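Side-chain contacts in putative transcriptional regulator MarR (PDB 2RDP), which probably binds DNA as a dimeric winged-helix transcriptional regulator of the MarR family: residues A[27-30]-A[31-35]; A[47-50]-A[51-55]; A[102-105]-A[106-110]; A[121-124]-A[125-128]. All coordinates share one frame; numbering follows the deposited sequence.

Contact 1. Residues A[27-30]-A[31-35]; sequences LKQR and GREIL. With NA (sodium ion), chain B.
The side-chain amide of Q29 reaches one helical turn ahead to the carboxylate of E33, NE2 donating to OE2 over 3.2 Å. The bond is bent, with an N-H...O angle of 149°, and NE2 meets OE2 from above the carboxylate plane, the amide and carboxylate planes standing nearly perpendicular (82°). The other end of the same amide, OE1, rests against the aliphatic start of R32, 3.7 Å from its CG. A bend at chi2 (56°), after a CG placed anti to the backbone N, folds the Q29 amide back over these two residues. On the adjoining flank, K28 runs out extended and lays CE over one face of the R32 guanidinium, toward its rim, 3.8 Å from CZ. R32, bent at chi2 and chi3, curls its guanidinium back beside K28; a water donates to K28 O at 2.6 Å and accepts a weak bond from R32 NH1. Beneath lies the regular i to i+4 ladder of helix 10-35, in which E33 N bonds to Q29 O at 2.9 Å. G31 sits in this ladder where a CB would come tight against K28 O. R30 turns elsewhere, to N26, to D120 on helix 104-124 and to M147 O of the second subunit. At the end of the segment L35 O binds the sodium ion at 2.6 Å, with Y38 O and I40 O from the following loop. K28 NZ and R32 NH2 are 4.3 Å apart, so the two cations probably raise the local positive potential, whereas the Q29 bond offers the E33 carboxylate a neutral donor.

Contact 2. Residues A[47-50]-A[51-55]; sequences ALQW and LLEEG
Q49 and E53 meet one turn apart on helix 42-54, with the Q49 amide turned to the carboxylate. The modelled separation of 2.5 Å between Q49 NE2 and E53 OE1 is doubtful, being very short and resting on one of two deposited E53 conformers, and the N-H...O angle of 166° shares the doubt. OE1 lies in the Q49 amide plane, while NE2 stands above the carboxylate plane. A bend at chi2 (-100°) brings the Q49 amide round so that NE2 sits 4.0 Å above the centre of the W50 ring. The second subunit lies against this flank: its R21 forms a salt bridge with E53 OE2, its Y22 ring meets W50, and Y22 OH takes a weak hydrogen bond from Q49 NE2. An alanine in place of Q49 would probably leave E53 OE1 and Y22 OH of the other chain without this amide and open a gap over the indole face. On the buried flank L51 lays CG 3.6 Å from A47 O and packs on I100 of strand 98-102, while L48 and L52 meet I110 of helix 104-124. Looser is the exposed flank, where E54 runs beside W50 with CG at the ring edge, 3.8 Å from CE3; its carboxylate makes a long, weak ion pair with K65. In this conformer R21 of the other chain meets the charge of E53, which would favour the ionised carboxylate.

Contact 3. Residues A[102-105]-A[106-110]; sequences LLEK and GERII
L102, the last residue of strand 98-102, turns its side chain back over the first turn of the helix that follows and crosses E107 at about a right angle. Its CD2 lies 3.6 Å from E107 CG and 4.0 Å from I110 CD1, while CD1 approaches the backbone of G106, 4.0 Å from its C. A CB on G106 would come tight against that CD1, and the glycine thus gives the leucine room. With CG anti to the backbone N (chi1 -161°), both methyls of L102 are brought onto the helix. L103 occupies the N-cap position and contributes through its backbone: L103 O accepts E107 N at 2.9 Å in a nearly straight bond (173°). E104 stretches out fully beside R108, the two pointing the same way. Their salt bridge is one-pronged, OE2 to NH2 at 3.1 Å, with the carboxylate and guanidinium planes 21° apart; R108 has two deposited conformers, and the pairing is that of one. K105 sends its amine away to N83 O, while its own carbonyl accepts a weak bond from I109 N at 3.4 Å, and I109 CG1 lies alongside that oxygen. Across from this turn, L48 and L52 of helix 42-54 cover L102 and I110. Such a passage from the second strand of the beta hairpin straight into a long helix is the exit from the wing of the winged-helix fold, as in MarR proteins.

Contact 4. Residues A[121-124]-A[125-128]; sequences LANV and LESF
The backbone of 121-124 is the last turn of helix 104-124, and from L125 onward the chain runs through the loop toward helix 130-147; L125 N bonds to L121 O at 2.9 Å, with a weak second bond to A122 O. This is the C-terminal end of a long helix at the subunit interface of a winged-helix dimer. The side chains of L121 and L125 cross obliquely, L121 CG meeting L125 CD1 at 3.8 Å. L125 CG also lies 3.4 Å from L121 O, beside the carbonyl that its own N-H binds. Since CG of L121 is anti to its amide nitrogen (chi1 -178°), the isobutyl group is carried forward along the helix to this meeting. The other branch of L125, CD2, sits 3.9 Å above the centre of the F128 ring, making the leucine a wedge between L121 and the phenylalanine. L121 and L125 pack on L20 and L16 of the second subunit, and F128 meets the ring of F136 in its own chain and makes a cation-pi contact with K142 of the second subunit. Replacing L121 by an alanine would probably open a gap beside L125 CD1, leaving that leucine freer to turn away from the F128 ring. On the polar side, E126 directs OE2 to within 3.0 Å of N123 O, a pairing of two acceptors and not a bond. Nearby, a water lies 2.7 Å from V124 O, to which it probably donates, and 2.8 Å from S127 OG.

Overall arrangement
From the N terminus, helix 10-35 carries contact 1 near its end, helix 42-54 carries contact 2, and contacts 3 and 4 mark the two ends of helix 104-124. All four are local and follow one another in series, so none closes a long loop and none nests or crosses. Contact 1 packs on contact 4 through R30 against V124, tying the first helix to the far end of helix 104-124. Contacts 2 and 3 join where L48 and L52 meet L102, E107 and I110, binding the winged-helix part to the start of that helix; the centres of contacts 3 and 4 lie about 28 Å apart. Contacts 1, 2 and 4 also touch the second subunit.

Contact 1. Residues A[27-30]-A[31-35]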
loop_
_atom_site.group_PDB
_atom_site.type_symbol
_atom_site.label_atom_id
_atom_site.label_comp_id
_atom_site.label_asym_id
_atom_site.label_seq_id
_atom_site.Cartn_x
_atom_site.Cartn_y
_atom_site.Cartn_z
ATOM N N LEU A 27 1.970 -0.349 6.622
ATOM C CA LEU A 27 2.007 -1.741 6.175
ATOM C C LEU A 27 3.006 -1.962 5.067
ATOM O O LEU A 27 3.612 -3.019 4.981
ATOM C CB LEU A 27 0.651 -2.091 5.607
ATOM C CG LEU A 27 -0.133 -3.363 5.837
ATOM C CD1 LEU A 27 -0.001 -3.922 7.285
ATOM C CD2 LEU A 27 -1.626 -3.055 5.489
ATOM N N LYS A 28 3.137 -0.976 4.189
ATOM C CA LYS A 28 4.054 -1.054 3.047
ATOM C C LYS A 28 5.486 -1.098 3.581
ATOM O O LYS A 28 6.281 -1.939 3.152
ATOM C CB LYS A 28 3.846 0.126 2.058
ATOM C CG LYS A 28 4.939 0.279 1.056
ATOM C CD LYS A 28 4.719 1.458 0.132
ATOM C CE LYS A 28 5.999 1.788 -0.577
ATOM N NZ LYS A 28 5.788 2.887 -1.558
ATOM N N GLN A 29 5.794 -0.195 4.515
ATOM C CA GLN A 29 7.100 -0.156 5.120
ATOM C C GLN A 29 7.424 -1.408 5.967
ATOM O O GLN A 29 8.532 -1.917 5.869
ATOM C CB GLN A 29 7.280 1.137 5.947
ATOM C CG GLN A 29 8.662 1.299 6.580
ATOM C CD GLN A 29 9.822 1.246 5.578
ATOM O OE1 GLN A 29 9.632 1.331 4.349
ATOM N NE2 GLN A 29 11.043 1.148 6.103
ATOM N N ARG A 30 6.499 -1.884 6.804
ATOM C CA ARG A 30 6.695 -3.178 7.485
ATOM C C ARG A 30 7.051 -4.283 6.478
ATOM O O ARG A 30 7.951 -5.047 6.696
ATOM C CB ARG A 30 5.452 -3.577 8.270
ATOM C CG ARG A 30 5.300 -2.772 9.475
ATOM C CD ARG A 30 3.909 -2.873 10.032
ATOM N NE ARG A 30 3.862 -2.185 11.318
ATOM C CZ ARG A 30 4.185 -2.728 12.487
ATOM N NH1 ARG A 30 4.607 -3.985 12.570
ATOM N NH2 ARG A 30 4.095 -2.003 13.585
ATOM N N GLY A 31 6.331 -4.319 5.360
ATOM C CA GLY A 31 6.582 -5.267 4.264
ATOM C C GLY A 31 7.981 -5.154 3.728
ATOM O O GLY A 31 8.640 -6.176 3.532
ATOM N N ARG A 32 8.437 -3.911 3.501
ATOM C CA ARG A 32 9.815 -3.594 3.053
ATOM C C ARG A 32 10.898 -4.096 4.009
ATOM O O ARG A 32 11.912 -4.645 3.573
ATOM C CB ARG A 32 10.060 -2.084 2.871
ATOM C CG ARG A 32 9.220 -1.330 1.839
ATOM C CD ARG A 32 9.243 -2.032 0.540
ATOM N NE ARG A 32 9.341 -1.105 -0.590
ATOM C CZ ARG A 32 8.441 -0.997 -1.566
ATOM N NH1 ARG A 32 7.331 -1.750 -1.567
ATOM N NH2 ARG A 32 8.672 -0.124 -2.536
ATOM N N GLU A 33 10.711 -3.803 5.287
ATOM C CA GLU A 33 11.619 -4.179 6.316
ATOM C C GLU A 33 11.746 -5.695 6.368
ATOM O O GLU A 33 12.849 -6.219 6.427
ATOM C CB GLU A 33 11.128 -3.618 7.648
ATOM C CG GLU A 33 11.390 -2.132 7.714
ATOM C CD GLU A 33 10.801 -1.405 8.914
ATOM O OE1 GLU A 33 10.071 -2.031 9.732
ATOM O OE2 GLU A 33 11.059 -0.171 9.016
ATOM N N ILE A 34 10.615 -6.391 6.315
ATOM C CA ILE A 34 10.612 -7.848 6.323
ATOM C C ILE A 34 11.387 -8.399 5.126
ATOM O O ILE A 34 12.122 -9.339 5.255
ATOM C CB ILE A 34 9.134 -8.410 6.383
ATOM C CG1 ILE A 34 8.588 -8.289 7.807
ATOM C CG2 ILE A 34 9.036 -9.841 5.855
ATOM C CD1 ILE A 34 7.061 -8.388 7.858
ATOM N N LEU A 35 11.210 -7.797 3.954
ATOM C CA LEU A 35 11.857 -8.313 2.753
ATOM C C LEU A 35 13.332 -8.039 2.666
ATOM O O LEU A 35 13.997 -8.617 1.799
ATOM C CB LEU A 35 11.186 -7.829 1.501
ATOM C CG LEU A 35 9.937 -8.551 1.019
ATOM C CD1 LEU A 35 9.549 -7.787 -0.256
ATOM C CD2 LEU A 35 10.151 -9.995 0.715
HETATM NA NA NA B . 15.173 -8.212 -0.435
HETATM O O HOH W 1 6.024 -3.386 1.043
#

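Contact 2. Residues A[47-50]-A[51-55]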
loop_
_atom_site.group_PDB
_atom_site.type_symbol
_atom_site.label_atom_id
_atom_site.label_comp_id
_atom_site.label_asym_id
_atom_site.label_seq_id
_atom_site.Cartn_x
_atom_site.Cartn_y
_atom_site.Cartn_z
ATOM N N ALA A 47 4.229 -10.952 -7.273
ATOM C CA ALA A 47 4.116 -11.935 -8.333
ATOM C C ALA A 47 4.004 -13.355 -7.761
ATOM O O ALA A 47 3.086 -14.105 -8.128
ATOM C CB ALA A 47 5.300 -11.816 -9.298
ATOM N N LEU A 48 4.939 -13.713 -6.876
ATOM C CA LEU A 48 4.996 -15.030 -6.235
ATOM C C LEU A 48 3.761 -15.367 -5.397
ATOM O O LEU A 48 3.241 -16.479 -5.467
ATOM C CB LEU A 48 6.260 -15.161 -5.389
ATOM C CG LEU A 48 7.620 -15.174 -6.112
ATOM C CD1 LEU A 48 8.750 -15.043 -5.118
ATOM C CD2 LEU A 48 7.790 -16.410 -6.947
ATOM N N GLN A 49 3.315 -14.419 -4.591
ATOM C CA GLN A 49 2.088 -14.566 -3.834
ATOM C C GLN A 49 0.855 -14.813 -4.744
ATOM O O GLN A 49 -0.008 -15.586 -4.385
ATOM C CB GLN A 49 1.928 -13.343 -2.919
ATOM C CG GLN A 49 0.493 -13.051 -2.437
ATOM C CD GLN A 49 -0.245 -11.926 -3.209
ATOM O OE1 GLN A 49 0.365 -10.927 -3.616
ATOM N NE2 GLN A 49 -1.580 -12.092 -3.380
ATOM N N TRP A 50 0.780 -14.173 -5.918
ATOM C CA TRP A 50 -0.315 -14.430 -6.873
ATOM C C TRP A 50 -0.271 -15.862 -7.399
ATOM O O TRP A 50 -1.296 -16.511 -7.524
ATOM C CB TRP A 50 -0.305 -13.437 -8.061
ATOM C CG TRP A 50 -0.958 -12.136 -7.768
ATOM C CD1 TRP A 50 -0.379 -10.892 -7.798
ATOM C CD2 TRP A 50 -2.312 -11.933 -7.363
ATOM N NE1 TRP A 50 -1.284 -9.933 -7.444
ATOM C CE2 TRP A 50 -2.483 -10.539 -7.167
ATOM C CE3 TRP A 50 -3.408 -12.794 -7.141
ATOM C CZ2 TRP A 50 -3.711 -9.980 -6.750
ATOM C CZ3 TRP A 50 -4.629 -12.238 -6.741
ATOM C CH2 TRP A 50 -4.771 -10.841 -6.560
ATOM N N LEU A 51 0.921 -16.351 -7.709
ATOM C CA LEU A 51 1.098 -17.719 -8.162
ATOM C C LEU A 51 0.781 -18.741 -7.067
ATOM O O LEU A 51 0.200 -19.794 -7.340
ATOM C CB LEU A 51 2.529 -17.919 -8.666
ATOM C CG LEU A 51 2.902 -17.201 -9.969
ATOM C CD1 LEU A 51 4.400 -17.212 -10.139
ATOM C CD2 LEU A 51 2.201 -17.837 -11.147
ATOM N N LEU A 52 1.185 -18.440 -5.835
ATOM C CA LEU A 52 0.848 -19.287 -4.694
ATOM C C LEU A 52 -0.678 -19.359 -4.526
ATOM O O LEU A 52 -1.241 -20.447 -4.394
ATOM C CB LEU A 52 1.509 -18.773 -3.401
ATOM C CG LEU A 52 1.365 -19.573 -2.089
ATOM C CD1 LEU A 52 2.167 -20.844 -2.139
ATOM C CD2 LEU A 52 1.765 -18.730 -0.870
ATOM N N GLU A 53 -1.327 -18.205 -4.597
ATOM C CA GLU A 53 -2.753 -18.101 -4.319
ATOM C C GLU A 53 -3.666 -18.535 -5.480
ATOM O O GLU A 53 -4.774 -19.032 -5.246
ATOM C CB GLU A 53 -3.072 -16.690 -3.810
ATOM C CG GLU A 53 -2.544 -16.454 -2.377
ATOM C CD GLU A 53 -2.494 -14.993 -1.995
ATOM O OE1 GLU A 53 -2.898 -14.150 -2.826
ATOM O OE2 GLU A 53 -2.042 -14.684 -0.867
ATOM N N GLU A 54 -3.188 -18.383 -6.714
ATOM C CA GLU A 54 -3.976 -18.716 -7.907
ATOM C C GLU A 54 -3.547 -19.926 -8.708
ATOM O O GLU A 54 -4.317 -20.387 -9.537
ATOM C CB GLU A 54 -4.016 -17.495 -8.840
ATOM C CG GLU A 54 -4.590 -16.254 -8.190
ATOM C CD GLU A 54 -6.084 -16.355 -7.988
ATOM O OE1 GLU A 54 -6.802 -16.624 -8.977
ATOM O OE2 GLU A 54 -6.540 -16.167 -6.838
ATOM N N GLY A 55 -2.335 -20.437 -8.484
ATOM C CA GLY A 55 -1.747 -21.496 -9.332
ATOM C C GLY A 55 -1.045 -20.928 -10.563
ATOM O O GLY A 55 -0.790 -19.724 -10.615
#

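Contact 3. Residues A[102-105]-A[106-110]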
loop_
_atom_site.group_PDB
_atom_site.type_symbol
_atom_site.label_atom_id
_atom_site.label_comp_id
_atom_site.label_asym_id
_atom_site.label_seq_id
_atom_site.Cartn_x
_atom_site.Cartn_y
_atom_site.Cartn_z
ATOM N N LEU A 102 5.111 -21.459 -10.117
ATOM C CA LEU A 102 5.899 -21.393 -8.913
ATOM C C LEU A 102 6.754 -22.636 -8.723
ATOM O O LEU A 102 6.227 -23.749 -8.554
ATOM C CB LEU A 102 4.949 -21.238 -7.717
ATOM C CG LEU A 102 5.525 -20.720 -6.403
ATOM C CD1 LEU A 102 6.232 -19.371 -6.609
ATOM C CD2 LEU A 102 4.424 -20.656 -5.318
ATOM N N LEU A 103 8.072 -22.448 -8.745
ATOM C CA LEU A 103 9.008 -23.503 -8.340
ATOM C C LEU A 103 9.169 -23.610 -6.806
ATOM O O LEU A 103 8.872 -22.667 -6.067
ATOM C CB LEU A 103 10.367 -23.292 -9.010
ATOM C CG LEU A 103 10.333 -23.419 -10.530
ATOM C CD1 LEU A 103 11.737 -23.324 -11.093
ATOM C CD2 LEU A 103 9.666 -24.726 -10.919
ATOM N N GLU A 104 9.671 -24.749 -6.337
ATOM C CA GLU A 104 9.833 -25.002 -4.903
ATOM C C GLU A 104 10.665 -23.927 -4.219
ATOM O O GLU A 104 10.365 -23.564 -3.089
ATOM C CB GLU A 104 10.458 -26.379 -4.646
ATOM C CG GLU A 104 10.605 -26.746 -3.157
ATOM C CD GLU A 104 11.311 -28.079 -2.959
ATOM O OE1 GLU A 104 11.677 -28.737 -3.971
ATOM O OE2 GLU A 104 11.508 -28.488 -1.792
ATOM N N LYS A 105 11.712 -23.448 -4.894
ATOM C CA LYS A 105 12.569 -22.395 -4.353
ATOM C C LYS A 105 11.783 -21.100 -4.124
ATOM O O LYS A 105 11.920 -20.459 -3.086
ATOM C CB LYS A 105 13.779 -22.150 -5.266
ATOM C CG LYS A 105 14.616 -20.935 -4.832
ATOM C CD LYS A 105 15.785 -20.670 -5.864
ATOM C CE LYS A 105 16.613 -19.439 -5.130
ATOM N NZ LYS A 105 17.775 -19.203 -6.119
ATOM N N GLY A 106 10.939 -20.734 -5.086
ATOM C CA GLY A 106 10.105 -19.553 -4.966
ATOM C C GLY A 106 9.081 -19.694 -3.867
ATOM O O GLY A 106 8.914 -18.787 -3.044
ATOM N N GLU A 107 8.389 -20.830 -3.855
ATOM C CA GLU A 107 7.356 -21.119 -2.843
ATOM C C GLU A 107 7.899 -21.113 -1.420
ATOM O O GLU A 107 7.275 -20.573 -0.530
ATOM C CB GLU A 107 6.679 -22.468 -3.102
ATOM C CG GLU A 107 5.345 -22.585 -2.401
ATOM C CD GLU A 107 4.851 -24.003 -2.313
ATOM O OE1 GLU A 107 5.664 -24.906 -2.588
ATOM O OE2 GLU A 107 3.662 -24.218 -1.940
ATOM N N ARG A 108 9.067 -21.709 -1.231
ATOM C CA ARG A 108 9.696 -21.777 0.077
ATOM C C ARG A 108 9.878 -20.368 0.641
ATOM O O ARG A 108 9.456 -20.104 1.765
ATOM C CB ARG A 108 11.033 -22.534 -0.011
ATOM C CG ARG A 108 11.109 -23.751 0.875
ATOM C CD ARG A 108 12.547 -24.120 1.140
ATOM N NE ARG A 108 12.936 -25.380 0.507
ATOM C CZ ARG A 108 13.003 -26.547 1.155
ATOM N NH1 ARG A 108 12.696 -26.619 2.451
ATOM N NH2 ARG A 108 13.374 -27.648 0.512
ATOM N N ILE A 109 10.462 -19.470 -0.158
ATOM C CA ILE A 109 10.675 -18.064 0.223
ATOM C C ILE A 109 9.388 -17.291 0.574
ATOM O O ILE A 109 9.320 -16.648 1.622
ATOM C CB ILE A 109 11.449 -17.294 -0.891
ATOM C CG1 ILE A 109 12.906 -17.728 -0.932
ATOM C CG2 ILE A 109 11.418 -15.783 -0.661
ATOM C CD1 ILE A 109 13.581 -17.315 -2.189
ATOM N N ILE A 110 8.379 -17.332 -0.288
ATOM C CA ILE A 110 7.177 -16.586 -0.001
ATOM C C ILE A 110 6.357 -17.063 1.146
ATOM O O ILE A 110 5.746 -16.260 1.813
ATOM C CB ILE A 110 6.216 -16.449 -1.157
ATOM C CG1 ILE A 110 5.900 -17.800 -1.771
ATOM C CG2 ILE A 110 6.704 -15.378 -2.085
ATOM C CD1 ILE A 110 4.707 -17.748 -2.581
#

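Contact 4. Residues A[121-124]-A[125-128]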
loop_
_atom_site.group_PDB
_atom_site.type_symbol
_atom_site.label_atom_id
_atom_site.label_comp_id
_atom_site.label_asym_id
_atom_site.label_seq_id
_atom_site.Cartn_x
_atom_site.Cartn_y
_atom_site.Cartn_z
ATOM N N LEU A 121 2.100 -9.002 12.389
ATOM C CA LEU A 121 0.736 -8.603 12.675
ATOM C C LEU A 121 0.237 -9.122 14.014
ATOM O O LEU A 121 -0.402 -8.381 14.758
ATOM C CB LEU A 121 -0.176 -9.043 11.538
ATOM C CG LEU A 121 -1.649 -8.663 11.647
ATOM C CD1 LEU A 121 -1.879 -7.157 11.524
ATOM C CD2 LEU A 121 -2.403 -9.442 10.554
ATOM N N ALA A 122 0.517 -10.387 14.335
ATOM C CA ALA A 122 0.137 -10.905 15.651
ATOM C C ALA A 122 0.672 -9.972 16.762
ATOM O O ALA A 122 -0.014 -9.745 17.750
ATOM C CB ALA A 122 0.632 -12.348 15.843
ATOM N N ASN A 123 1.873 -9.410 16.586
ATOM C CA ASN A 123 2.453 -8.457 17.574
ATOM C C ASN A 123 1.712 -7.145 17.645
ATOM O O ASN A 123 1.530 -6.609 18.719
ATOM C CB ASN A 123 3.947 -8.175 17.312
ATOM C CG ASN A 123 4.824 -9.387 17.589
ATOM O OD1 ASN A 123 4.488 -10.224 18.431
ATOM N ND2 ASN A 123 5.951 -9.495 16.887
ATOM N N VAL A 124 1.311 -6.613 16.496
ATOM C CA VAL A 124 0.488 -5.398 16.437
ATOM C C VAL A 124 -0.881 -5.605 17.100
ATOM O O VAL A 124 -1.410 -4.701 17.731
ATOM C CB VAL A 124 0.294 -4.938 14.985
ATOM C CG1 VAL A 124 -0.698 -3.758 14.889
ATOM C CG2 VAL A 124 1.658 -4.616 14.321
ATOM N N LEU A 125 -1.433 -6.804 16.952
ATOM C CA LEU A 125 -2.782 -7.124 17.401
ATOM C C LEU A 125 -2.884 -7.608 18.835
ATOM O O LEU A 125 -3.984 -7.907 19.278
ATOM C CB LEU A 125 -3.423 -8.191 16.498
ATOM C CG LEU A 125 -3.755 -7.802 15.050
ATOM C CD1 LEU A 125 -4.264 -9.043 14.321
ATOM C CD2 LEU A 125 -4.762 -6.715 14.981
ATOM N N GLU A 126 -1.765 -7.708 19.553
ATOM C CA GLU A 126 -1.785 -8.352 20.863
ATOM C C GLU A 126 -2.563 -7.576 21.909
ATOM O O GLU A 126 -3.001 -8.160 22.896
ATOM C CB GLU A 126 -0.391 -8.749 21.364
ATOM C CG GLU A 126 0.444 -7.642 22.017
ATOM C CD GLU A 126 1.959 -7.921 21.888
ATOM O OE1 GLU A 126 2.362 -9.082 22.178
ATOM O OE2 GLU A 126 2.729 -6.994 21.473
ATOM N N SER A 127 -2.773 -6.287 21.665
ATOM C CA SER A 127 -3.570 -5.474 22.573
ATOM C C SER A 127 -5.058 -5.405 22.201
ATOM O O SER A 127 -5.842 -4.837 22.951
ATOM C CB SER A 127 -2.994 -4.066 22.721
ATOM O OG SER A 127 -3.174 -3.350 21.521
ATOM N N PHE A 128 -5.458 -5.976 21.065
ATOM C CA PHE A 128 -6.881 -6.139 20.800
ATOM C C PHE A 128 -7.409 -7.275 21.668
ATOM O O PHE A 128 -6.731 -8.293 21.838
ATOM C CB PHE A 128 -7.120 -6.495 19.347
ATOM C CG PHE A 128 -6.913 -5.359 18.382
ATOM C CD1 PHE A 128 -5.713 -4.639 18.356
ATOM C CD2 PHE A 128 -7.911 -5.061 17.443
ATOM C CE1 PHE A 128 -5.524 -3.582 17.421
ATOM C CE2 PHE A 128 -7.756 -4.037 16.510
ATOM C CZ PHE A 128 -6.557 -3.287 16.491
HETATM O O HOH W 2 -0.783 -4.186 20.304
#